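Local coordinates for biliverdin reductase (Synechocystis sp., PDB 5B3T), which reduces biliverdin with NAD(P)H as the hydride source, probably yielding bilirubin, in the breakdown pathway of heme, at residues A[89-94]-A[99-104]; A[141-146]-A[251-256]; A[131-136]-A[288-293]; A[224-229]-A[234-239]. All coordinates share one frame; numbering follows the deposited sequence.

Contact 1 of 4, residues A[89-94]-A[99-104]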
# COMPACT_ATOMS: atom_id res chain seq x y z
N ALA A 89 11.69 -8.09 -4.97
CA ALA A 89 12.96 -8.80 -4.83
C ALA A 89 13.18 -9.28 -3.40
O ALA A 89 13.69 -10.39 -3.18
CB ALA A 89 14.12 -7.90 -5.28
N ILE A 90 12.81 -8.46 -2.41
CA ILE A 90 12.97 -8.87 -1.02
C ILE A 90 12.02 -10.01 -0.69
O ILE A 90 12.38 -10.95 0.03
CB ILE A 90 12.77 -7.66 -0.08
CG1 ILE A 90 13.81 -6.58 -0.37
CG2 ILE A 90 12.87 -8.09 1.37
CD1 ILE A 90 13.67 -5.36 0.52
N ALA A 91 10.79 -9.95 -1.20
CA ALA A 91 9.82 -11.02 -0.94
C ALA A 91 10.30 -12.35 -1.52
O ALA A 91 10.18 -13.39 -0.86
CB ALA A 91 8.46 -10.64 -1.51
N GLU A 92 10.82 -12.33 -2.75
CA GLU A 92 11.32 -13.57 -3.34
C GLU A 92 12.49 -14.13 -2.55
O GLU A 92 12.57 -15.34 -2.31
CB GLU A 92 11.71 -13.35 -4.80
CG GLU A 92 12.33 -14.58 -5.44
CD GLU A 92 12.55 -14.44 -6.93
OE1 GLU A 92 12.83 -13.31 -7.39
OE2 GLU A 92 12.45 -15.45 -7.65
N ALA A 93 13.42 -13.26 -2.15
CA ALA A 93 14.58 -13.72 -1.39
C ALA A 93 14.16 -14.28 -0.04
O ALA A 93 14.67 -15.32 0.40
CB ALA A 93 15.58 -12.58 -1.20
N ALA A 94 13.21 -13.62 0.63
CA ALA A 94 12.75 -14.10 1.93
C ALA A 94 12.04 -15.44 1.82
O ALA A 94 12.23 -16.32 2.66
CB ALA A 94 11.82 -13.06 2.57
N LYS A 99 11.23 -18.06 4.83
CA LYS A 99 10.58 -17.15 5.77
C LYS A 99 9.14 -16.90 5.35
O LYS A 99 8.80 -16.93 4.17
CB LYS A 99 11.32 -15.81 5.84
CG LYS A 99 12.81 -15.91 6.11
CD LYS A 99 13.10 -16.73 7.34
CE LYS A 99 14.58 -16.70 7.67
NZ LYS A 99 14.97 -17.72 8.68
N HIS A 100 8.29 -16.66 6.35
CA HIS A 100 6.98 -16.08 6.09
C HIS A 100 7.15 -14.60 5.75
O HIS A 100 8.07 -13.94 6.22
CB HIS A 100 6.06 -16.24 7.30
CG HIS A 100 5.84 -17.67 7.71
ND1 HIS A 100 5.12 -18.56 6.94
CD2 HIS A 100 6.25 -18.35 8.80
CE1 HIS A 100 5.10 -19.73 7.55
NE2 HIS A 100 5.77 -19.64 8.68
N VAL A 101 6.24 -14.09 4.91
CA VAL A 101 6.36 -12.73 4.39
C VAL A 101 5.03 -12.00 4.56
O VAL A 101 3.98 -12.52 4.17
CB VAL A 101 6.79 -12.72 2.91
CG1 VAL A 101 6.84 -11.29 2.38
CG2 VAL A 101 8.14 -13.40 2.74
N VAL A 102 5.09 -10.81 5.15
CA VAL A 102 3.99 -9.86 5.14
C VAL A 102 4.50 -8.57 4.52
O VAL A 102 5.57 -8.08 4.90
CB VAL A 102 3.42 -9.61 6.55
CG1 VAL A 102 2.41 -8.47 6.52
CG2 VAL A 102 2.80 -10.87 7.11
N LEU A 103 3.75 -8.03 3.57
CA LEU A 103 4.12 -6.81 2.88
C LEU A 103 3.05 -5.75 3.07
O LEU A 103 1.85 -6.05 3.09
CB LEU A 103 4.32 -7.03 1.38
CG LEU A 103 5.46 -7.92 0.86
CD1 LEU A 103 4.88 -9.13 0.14
CD2 LEU A 103 6.36 -7.12 -0.07
N GLU A 104 3.49 -4.50 3.22
CA GLU A 104 2.65 -3.37 2.88
C GLU A 104 2.73 -3.20 1.37
O GLU A 104 3.82 -3.15 0.80
CB GLU A 104 3.12 -2.10 3.59
CG GLU A 104 2.22 -0.89 3.38
CD GLU A 104 0.90 -1.00 4.12
OE1 GLU A 104 0.76 -1.90 4.98
OE2 GLU A 104 -0.00 -0.18 3.85
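Ala94 presses its methyl against Val101 at the tight end of this contact, CB to CG2 3.7 Å, where helix 87-96 turns back into strand 100-104. Together with strand 77-80 they form a beta-alpha-beta unit of the NAD-binding Rossmann fold, the helix and strand segments running nearly antiparallel at 163°. With CG1 opposite its backbone N (chi1 177°), Val101 directs CG2 to Ala94 while CG1 lies 4.3 Å from Ala91 CB. At the same end the turn is fastened by Lys99 N, which donates to Ala94 O at 3.0 Å. Lys99 CB also lies against that oxygen, at 3.3 Å, but the chain then bends off and its NZ bonds to Ile75 O and Asp72 O. Toward the start of the helix segment the fit slackens: Ala91 CB reaches Leu103 CD1 only at 4.2 Å, and Leu117 of helix 111-124 also covers Ala91. The outer side of the helix carries Ala89, exposed, and Glu92, whose carboxylate makes a long, weak ion pair with Lys116. Small methyls on the inner side let the helix lie close on the sheet, so the interface is apolar, with one backbone bond closing its end.

Contact 2 of 4, residues A[141-146]-A[251-256]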
# COMPACT_ATOMS: atom_id res chain seq x y z
N GLN A 141 -12.01 1.70 4.85
CA GLN A 141 -13.03 0.96 5.59
C GLN A 141 -14.29 1.79 5.76
O GLN A 141 -15.41 1.25 5.73
CB GLN A 141 -12.48 0.52 6.94
CG GLN A 141 -11.34 -0.49 6.85
CD GLN A 141 -11.73 -1.79 6.16
OE1 GLN A 141 -12.92 -2.11 6.02
NE2 GLN A 141 -10.73 -2.55 5.73
N ALA A 142 -14.15 3.10 5.95
CA ALA A 142 -15.32 3.97 6.04
C ALA A 142 -16.10 3.98 4.73
O ALA A 142 -17.34 3.99 4.74
CB ALA A 142 -14.89 5.39 6.42
N ILE A 143 -15.40 3.97 3.60
CA ILE A 143 -16.08 3.89 2.30
C ILE A 143 -16.82 2.56 2.18
O ILE A 143 -17.99 2.52 1.79
CB ILE A 143 -15.08 4.07 1.15
CG1 ILE A 143 -14.46 5.47 1.18
CG2 ILE A 143 -15.75 3.81 -0.19
CD1 ILE A 143 -13.53 5.76 0.02
N ARG A 144 -16.14 1.46 2.52
CA ARG A 144 -16.78 0.15 2.48
C ARG A 144 -18.03 0.11 3.34
O ARG A 144 -19.07 -0.43 2.91
CB ARG A 144 -15.78 -0.92 2.94
CG ARG A 144 -15.13 -1.71 1.82
CD ARG A 144 -15.88 -3.01 1.56
NE ARG A 144 -15.17 -3.88 0.63
CZ ARG A 144 -15.38 -3.92 -0.68
NH1 ARG A 144 -16.30 -3.13 -1.23
NH2 ARG A 144 -14.68 -4.74 -1.44
N GLN A 145 -17.97 0.68 4.54
CA GLN A 145 -19.09 0.64 5.46
C GLN A 145 -20.27 1.50 5.02
O GLN A 145 -21.35 1.38 5.60
CB GLN A 145 -18.64 1.09 6.85
CG GLN A 145 -17.91 0.01 7.65
CD GLN A 145 -17.20 0.57 8.87
OE1 GLN A 145 -17.63 1.58 9.44
NE2 GLN A 145 -16.12 -0.08 9.28
N ASN A 146 -20.10 2.35 4.01
CA ASN A 146 -21.14 3.29 3.62
C ASN A 146 -21.50 3.26 2.14
O ASN A 146 -22.43 3.97 1.74
CB ASN A 146 -20.75 4.72 4.03
CG ASN A 146 -20.79 4.93 5.53
OD1 ASN A 146 -21.85 5.12 6.12
ND2 ASN A 146 -19.62 4.89 6.16
N PHE A 251 -11.35 12.14 -1.96
CA PHE A 251 -11.90 10.87 -2.42
C PHE A 251 -13.42 11.04 -2.40
O PHE A 251 -14.05 11.01 -1.34
CB PHE A 251 -11.45 9.71 -1.54
CG PHE A 251 -11.53 8.36 -2.21
CD1 PHE A 251 -12.36 8.15 -3.30
CD2 PHE A 251 -10.77 7.30 -1.75
CE1 PHE A 251 -12.43 6.92 -3.91
CE2 PHE A 251 -10.83 6.06 -2.36
CZ PHE A 251 -11.66 5.87 -3.44
N THR A 252 -14.00 11.23 -3.58
CA THR A 252 -15.43 11.48 -3.73
C THR A 252 -16.05 10.38 -4.58
O THR A 252 -15.48 10.00 -5.61
CB THR A 252 -15.68 12.85 -4.37
OG1 THR A 252 -15.09 13.87 -3.56
CG2 THR A 252 -17.18 13.11 -4.50
N LEU A 253 -17.20 9.87 -4.14
CA LEU A 253 -17.94 8.85 -4.88
C LEU A 253 -19.40 9.28 -4.97
O LEU A 253 -20.05 9.48 -3.94
CB LEU A 253 -17.81 7.47 -4.21
CG LEU A 253 -16.39 6.95 -3.99
CD1 LEU A 253 -15.88 7.29 -2.59
CD2 LEU A 253 -16.29 5.45 -4.24
N HIS A 254 -19.90 9.41 -6.20
CA HIS A 254 -21.27 9.84 -6.45
C HIS A 254 -22.12 8.63 -6.82
O HIS A 254 -21.79 7.90 -7.76
CB HIS A 254 -21.33 10.88 -7.57
CG HIS A 254 -20.62 12.16 -7.25
ND1 HIS A 254 -21.15 13.10 -6.39
CD2 HIS A 254 -19.45 12.68 -7.70
CE1 HIS A 254 -20.32 14.13 -6.31
NE2 HIS A 254 -19.29 13.90 -7.09
N GLY A 255 -23.21 8.42 -6.08
CA GLY A 255 -24.17 7.39 -6.40
C GLY A 255 -25.56 7.98 -6.55
O GLY A 255 -25.81 9.09 -6.07
N ASP A 256 -26.49 7.26 -7.19
CA ASP A 256 -27.80 7.87 -7.40
C ASP A 256 -28.65 7.94 -6.14
O ASP A 256 -29.76 8.48 -6.19
CB ASP A 256 -28.57 7.13 -8.51
CG ASP A 256 -28.78 5.65 -8.21
OD1 ASP A 256 -28.56 5.21 -7.06
OD2 ASP A 256 -29.19 4.92 -9.14
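Ile143 of helix 137-146 lays its terminal methyl over the ring of Phe251 on strand 248-255, joining a helix to the mixed sheet of the C-terminal alpha/beta domain of this Gfo/Idh/MocA protein. From CB the side chain divides: CG2 stands opposite the backbone N, while CG1, opposite the carbonyl carbon (chi1 -64°), heads for the strand. The extended chi2 of -176° then carries CD1 straight outward, and this one atom does all the close touching. It makes a CH-pi contact 3.7 Å from the Phe251 ring centroid, 16° off the ring normal and shifted toward the rim, with CD2 and CE2 the nearest ring atoms. The two side chains meet at about a right angle. An alanine in place of Phe251 would remove the ring and is likely to leave CD1 without its flat seat and Tyr158 without its stacking partner. Phe262 of the adjoining strand 258-263 and Phe192 also touch Ile143, so the isoleucine side chain is bordered by several aromatic residues. Three residues on from Ile143, Asn146 ND2 bonds back to Ala142 O at 2.8 Å, the acceptor close to its amide plane. Beside the ring, Leu253 finishes the seat, its CD1 lying 3.8 Å from Ile143 CD1.

Contact 3 of 4, residues A[131-136]-A[288-293]. With PO4 (phosphate ion), chain E.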
# COMPACT_ATOMS: atom_id res chain seq x y z
N GLU A 131 -1.26 -6.37 2.64
CA GLU A 131 -2.34 -5.42 2.89
C GLU A 131 -1.90 -4.03 2.45
O GLU A 131 -0.72 -3.78 2.19
CB GLU A 131 -2.76 -5.41 4.37
CG GLU A 131 -4.12 -6.06 4.64
CD GLU A 131 -5.29 -5.35 3.96
OE1 GLU A 131 -5.10 -4.26 3.39
OE2 GLU A 131 -6.41 -5.90 4.01
N HIS A 132 -2.87 -3.13 2.38
CA HIS A 132 -2.63 -1.74 1.96
C HIS A 132 -3.40 -0.86 2.94
O HIS A 132 -4.55 -0.49 2.68
CB HIS A 132 -3.07 -1.52 0.52
CG HIS A 132 -2.54 -0.27 -0.10
ND1 HIS A 132 -2.97 0.20 -1.32
CD2 HIS A 132 -1.61 0.61 0.34
CE1 HIS A 132 -2.33 1.32 -1.61
NE2 HIS A 132 -1.49 1.59 -0.62
N ILE A 133 -2.76 -0.54 4.07
CA ILE A 133 -3.42 0.13 5.18
C ILE A 133 -2.84 1.52 5.42
O ILE A 133 -3.57 2.44 5.81
CB ILE A 133 -3.33 -0.72 6.46
CG1 ILE A 133 -4.01 -2.07 6.25
CG2 ILE A 133 -3.96 -0.00 7.65
CD1 ILE A 133 -3.77 -3.07 7.37
N GLU A 134 -1.54 1.70 5.19
CA GLU A 134 -0.89 2.97 5.51
C GLU A 134 -1.51 4.13 4.74
O GLU A 134 -1.70 5.22 5.30
CB GLU A 134 0.61 2.88 5.22
CG GLU A 134 1.42 4.07 5.71
CD GLU A 134 1.44 5.21 4.71
OE1 GLU A 134 1.31 4.94 3.50
OE2 GLU A 134 1.59 6.37 5.14
N LEU A 135 -1.84 3.92 3.47
CA LEU A 135 -2.46 4.95 2.65
C LEU A 135 -3.97 4.88 2.82
O LEU A 135 -4.64 4.02 2.25
CB LEU A 135 -2.06 4.79 1.18
CG LEU A 135 -2.68 5.80 0.21
CD1 LEU A 135 -2.19 7.21 0.52
CD2 LEU A 135 -2.39 5.42 -1.24
N LEU A 136 -4.52 5.80 3.62
CA LEU A 136 -5.96 6.01 3.74
C LEU A 136 -6.70 4.75 4.17
O LEU A 136 -7.85 4.52 3.77
CB LEU A 136 -6.53 6.54 2.42
CG LEU A 136 -6.05 7.93 2.00
CD1 LEU A 136 -6.53 8.25 0.60
CD2 LEU A 136 -6.55 8.99 2.98
N ARG A 288 -3.23 -3.32 13.78
CA ARG A 288 -3.19 -4.26 14.90
C ARG A 288 -4.05 -5.49 14.61
O ARG A 288 -3.62 -6.62 14.84
CB ARG A 288 -3.65 -3.58 16.19
CG ARG A 288 -3.67 -4.52 17.38
CD ARG A 288 -3.98 -3.81 18.68
NE ARG A 288 -3.96 -4.74 19.81
CZ ARG A 288 -3.79 -4.38 21.08
NH1 ARG A 288 -3.62 -3.10 21.39
NH2 ARG A 288 -3.78 -5.30 22.03
N GLN A 289 -5.28 -5.28 14.12
CA GLN A 289 -6.14 -6.41 13.80
C GLN A 289 -5.50 -7.30 12.74
O GLN A 289 -5.57 -8.53 12.83
CB GLN A 289 -7.51 -5.91 13.32
CG GLN A 289 -8.29 -5.12 14.36
CD GLN A 289 -8.28 -5.79 15.73
OE1 GLN A 289 -7.84 -5.21 16.72
NE2 GLN A 289 -8.77 -7.02 15.78
N ASP A 290 -4.87 -6.70 11.73
CA ASP A 290 -4.22 -7.50 10.70
C ASP A 290 -3.02 -8.25 11.25
O ASP A 290 -2.83 -9.44 10.94
CB ASP A 290 -3.80 -6.61 9.53
CG ASP A 290 -3.32 -7.42 8.34
OD1 ASP A 290 -4.17 -7.94 7.59
OD2 ASP A 290 -2.09 -7.54 8.17
N THR A 291 -2.20 -7.59 12.07
CA THR A 291 -1.06 -8.27 12.68
C THR A 291 -1.52 -9.42 13.56
O THR A 291 -0.92 -10.51 13.54
CB THR A 291 -0.23 -7.28 13.49
OG1 THR A 291 0.20 -6.21 12.64
CG2 THR A 291 1.00 -7.97 14.07
N GLU A 292 -2.58 -9.21 14.35
CA GLU A 292 -3.07 -10.27 15.21
C GLU A 292 -3.66 -11.42 14.41
O GLU A 292 -3.54 -12.59 14.79
CB GLU A 292 -4.09 -9.70 16.20
CG GLU A 292 -3.47 -8.77 17.23
CD GLU A 292 -4.49 -8.14 18.16
OE1 GLU A 292 -5.70 -8.22 17.86
OE2 GLU A 292 -4.08 -7.57 19.19
N ALA A 293 -4.30 -11.11 13.27
CA ALA A 293 -4.79 -12.17 12.40
C ALA A 293 -3.63 -12.99 11.83
O ALA A 293 -3.73 -14.22 11.73
CB ALA A 293 -5.63 -11.57 11.27
P PO4 E . -2.91 -3.59 25.22
O1 PO4 E . -3.96 -3.23 26.25
O2 PO4 E . -1.57 -3.70 25.90
O3 PO4 E . -2.86 -2.53 24.15
O4 PO4 E . -3.27 -4.92 24.59
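Glu131 and Ile133 meet Asp290 where the last strand of the Rossmann sheet, 128-131, runs out into the loop toward helix 137-146 and passes beside helix 283-300. The packing touches are few. Ile133 CD1 lies 4.1 Å from Asp290 CB, and its side chain also rests on Leu286 and Phe287 of the same helix; Tyr23, an NADP(+)-binding residue, lies about 6 Å from Ile133, side chain to side chain. Glu131 turns its CG, not its carboxylate, to Asp290, a methylene packed on an oxygen with CG 3.5 Å from OD1.

The polar contacts centre on the two acids. The bend of Glu131 at chi2 (-63°) folds its carboxylate back along its own backbone, where OE1 accepts His132 N at 2.7 Å on the anti side. The two carboxylates, their planes 85° apart, keep Glu131 OE2 4.7 Å from Asp290 OD1, a proximity of like charges that would probably be costly if Asp290 lacked its outside partners. Those are Arg28, in a salt bridge to OD2, and His129 NE2, hydrogen-bonded to OD1; Arg28 also reaches Thr291 OG1, so the strand, helix 23-34 and helix 283-300 are tied at one acid.

On the exposed part of helix 283-300, the extended Arg288 offers the edge of its guanidinium, in its plane, to two anions. NE forms a salt bridge with Glu292 OE2, one helical turn on, which it meets from above the carboxylate plane. A phosphate, probably from the crystallisation liquor, lies off the two amino groups: NH1 bonds to O3, and NH2 to O4 at 2.6 Å.

Contact 4 of 4, residues A[224-229]-A[234-239]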
# COMPACT_ATOMS: atom_id res chain seq x y z
N ALA A 224 -5.23 8.93 -14.42
CA ALA A 224 -5.83 7.73 -14.97
C ALA A 224 -7.35 7.87 -14.94
O ALA A 224 -7.92 8.21 -13.90
CB ALA A 224 -5.40 6.48 -14.19
N TYR A 225 -7.98 7.62 -16.08
CA TYR A 225 -9.43 7.70 -16.21
C TYR A 225 -9.96 6.31 -16.53
O TYR A 225 -9.63 5.74 -17.58
CB TYR A 225 -9.82 8.73 -17.28
CG TYR A 225 -9.20 10.08 -17.01
CD1 TYR A 225 -9.64 10.87 -15.96
CD2 TYR A 225 -8.16 10.56 -17.80
CE1 TYR A 225 -9.07 12.10 -15.70
CE2 TYR A 225 -7.59 11.80 -17.55
CZ TYR A 225 -8.05 12.56 -16.50
OH TYR A 225 -7.48 13.79 -16.24
N LEU A 226 -10.75 5.76 -15.61
CA LEU A 226 -11.12 4.36 -15.62
C LEU A 226 -12.62 4.20 -15.87
O LEU A 226 -13.43 4.98 -15.36
CB LEU A 226 -10.76 3.68 -14.30
CG LEU A 226 -9.34 3.85 -13.75
CD1 LEU A 226 -9.22 3.17 -12.40
CD2 LEU A 226 -8.32 3.29 -14.72
N GLN A 227 -12.97 3.17 -16.64
CA GLN A 227 -14.35 2.76 -16.81
C GLN A 227 -14.50 1.34 -16.28
O GLN A 227 -13.80 0.43 -16.73
CB GLN A 227 -14.79 2.86 -18.27
CG GLN A 227 -14.73 4.27 -18.81
CD GLN A 227 -15.26 4.40 -20.22
OE1 GLN A 227 -14.66 5.05 -21.07
NE2 GLN A 227 -16.40 3.77 -20.48
N PHE A 228 -15.40 1.17 -15.32
CA PHE A 228 -15.66 -0.12 -14.71
C PHE A 228 -16.81 -0.82 -15.42
O PHE A 228 -17.57 -0.21 -16.18
CB PHE A 228 -15.97 0.02 -13.22
CG PHE A 228 -14.80 0.42 -12.39
CD1 PHE A 228 -14.31 1.72 -12.44
CD2 PHE A 228 -14.19 -0.48 -11.54
CE1 PHE A 228 -13.23 2.10 -11.68
CE2 PHE A 228 -13.10 -0.11 -10.76
CZ PHE A 228 -12.62 1.19 -10.83
N ASN A 229 -16.94 -2.12 -15.14
CA ASN A 229 -17.88 -2.93 -15.88
C ASN A 229 -19.32 -2.63 -15.51
O ASN A 229 -20.21 -2.72 -16.36
CB ASN A 229 -17.59 -4.41 -15.66
CG ASN A 229 -16.69 -4.96 -16.72
OD1 ASN A 229 -16.96 -4.77 -17.90
ND2 ASN A 229 -15.60 -5.61 -16.32
N ALA A 234 -14.29 6.55 -13.12
CA ALA A 234 -13.46 7.00 -12.02
C ALA A 234 -12.27 7.78 -12.55
O ALA A 234 -11.68 7.43 -13.58
CB ALA A 234 -12.96 5.82 -11.18
N GLU A 235 -11.92 8.85 -11.84
CA GLU A 235 -10.74 9.65 -12.12
C GLU A 235 -9.75 9.45 -10.98
O GLU A 235 -10.13 9.56 -9.81
CB GLU A 235 -11.09 11.13 -12.28
CG GLU A 235 -12.18 11.39 -13.30
CD GLU A 235 -12.72 12.81 -13.23
OE1 GLU A 235 -12.43 13.50 -12.22
OE2 GLU A 235 -13.43 13.24 -14.16
N VAL A 236 -8.51 9.12 -11.31
CA VAL A 236 -7.47 8.85 -10.32
C VAL A 236 -6.28 9.74 -10.64
O VAL A 236 -5.65 9.60 -11.69
CB VAL A 236 -7.06 7.37 -10.31
CG1 VAL A 236 -6.02 7.12 -9.23
CG2 VAL A 236 -8.27 6.48 -10.10
N ILE A 237 -5.96 10.66 -9.72
CA ILE A 237 -4.99 11.72 -9.95
C ILE A 237 -3.90 11.62 -8.90
O ILE A 237 -4.19 11.52 -7.70
CB ILE A 237 -5.66 13.11 -9.91
CG1 ILE A 237 -6.97 13.11 -10.70
CG2 ILE A 237 -4.71 14.17 -10.45
CD1 ILE A 237 -6.80 12.83 -12.18
N TYR A 238 -2.64 11.67 -9.34
CA TYR A 238 -1.50 11.67 -8.42
C TYR A 238 -0.51 12.72 -8.89
O TYR A 238 0.07 12.60 -9.97
CB TYR A 238 -0.83 10.30 -8.35
CG TYR A 238 0.32 10.23 -7.36
CD1 TYR A 238 1.62 10.55 -7.75
CD2 TYR A 238 0.10 9.85 -6.04
CE1 TYR A 238 2.67 10.50 -6.84
CE2 TYR A 238 1.15 9.79 -5.14
CZ TYR A 238 2.42 10.11 -5.54
OH TYR A 238 3.46 10.06 -4.64
N GLY A 239 -0.30 13.75 -8.07
CA GLY A 239 0.68 14.77 -8.37
C GLY A 239 1.48 15.18 -7.15
O GLY A 239 0.94 15.24 -6.04
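Tyr225 and Glu235 face each other as a non-hydrogen-bonded pair in the antiparallel hairpin of strands 217-228 and 233-241, and the Glu235 chain comes to the ring at its edge, CG 3.7 Å from CD1. The chi1 of -55° sets the tyrosine ring across the neighbouring strand, bringing CE1 within 4.3 Å of Ile237 CD1. Replacing Tyr225 by a serine would remove the ring and is likely to leave the Glu235 methylenes and the Ile237 tip without this apolar cover. On the reverse face Leu226 CD1 meets Val236 CG2 at 4.1 Å, and Phe228 brings its ring edge, CE1, to Ala234 CB at 3.8 Å. The backbone sets this register with two bonds at each hydrogen-bonded pair, Ala224 with Val236 and Leu226 with Ala234; the straightest, Leu226 N to Ala234 O, is 2.8 Å long at 177°. Farther out, the Glu235 carboxylate is fixed by Arg157 in a salt bridge and by Tyr155 OH, both on strand 153-163. That strand lies beyond 233-241 in the mixed sheet, while strand 199-210 lies beyond 217-228; helix 183-189 covers the Leu226 and Val236 face through Ala185 and Ile189.

All four contacts are largely buried, yet they serve different parts of the fold. Contact 1 belongs to the parallel Rossmann sheet, contacts 2 and 4 to the mixed sheet of the C-terminal domain, and contact 3 connects the two regions. Contacts 1 and 3 touch: Glu104 OE2 lies 2.8 Å from both Ile133 N and Glu134 N, probable hydrogen bonds between a strand end and the loop. Chemistry follows place: contact 4 is dominated by strand pairing, contact 2 is apolar across its segments, contact 1 adds one backbone bond to alanine methyls packed on valine and leucine, while contact 3, whose charged groups bond within a segment or outside both, reaches the surface at its phosphate.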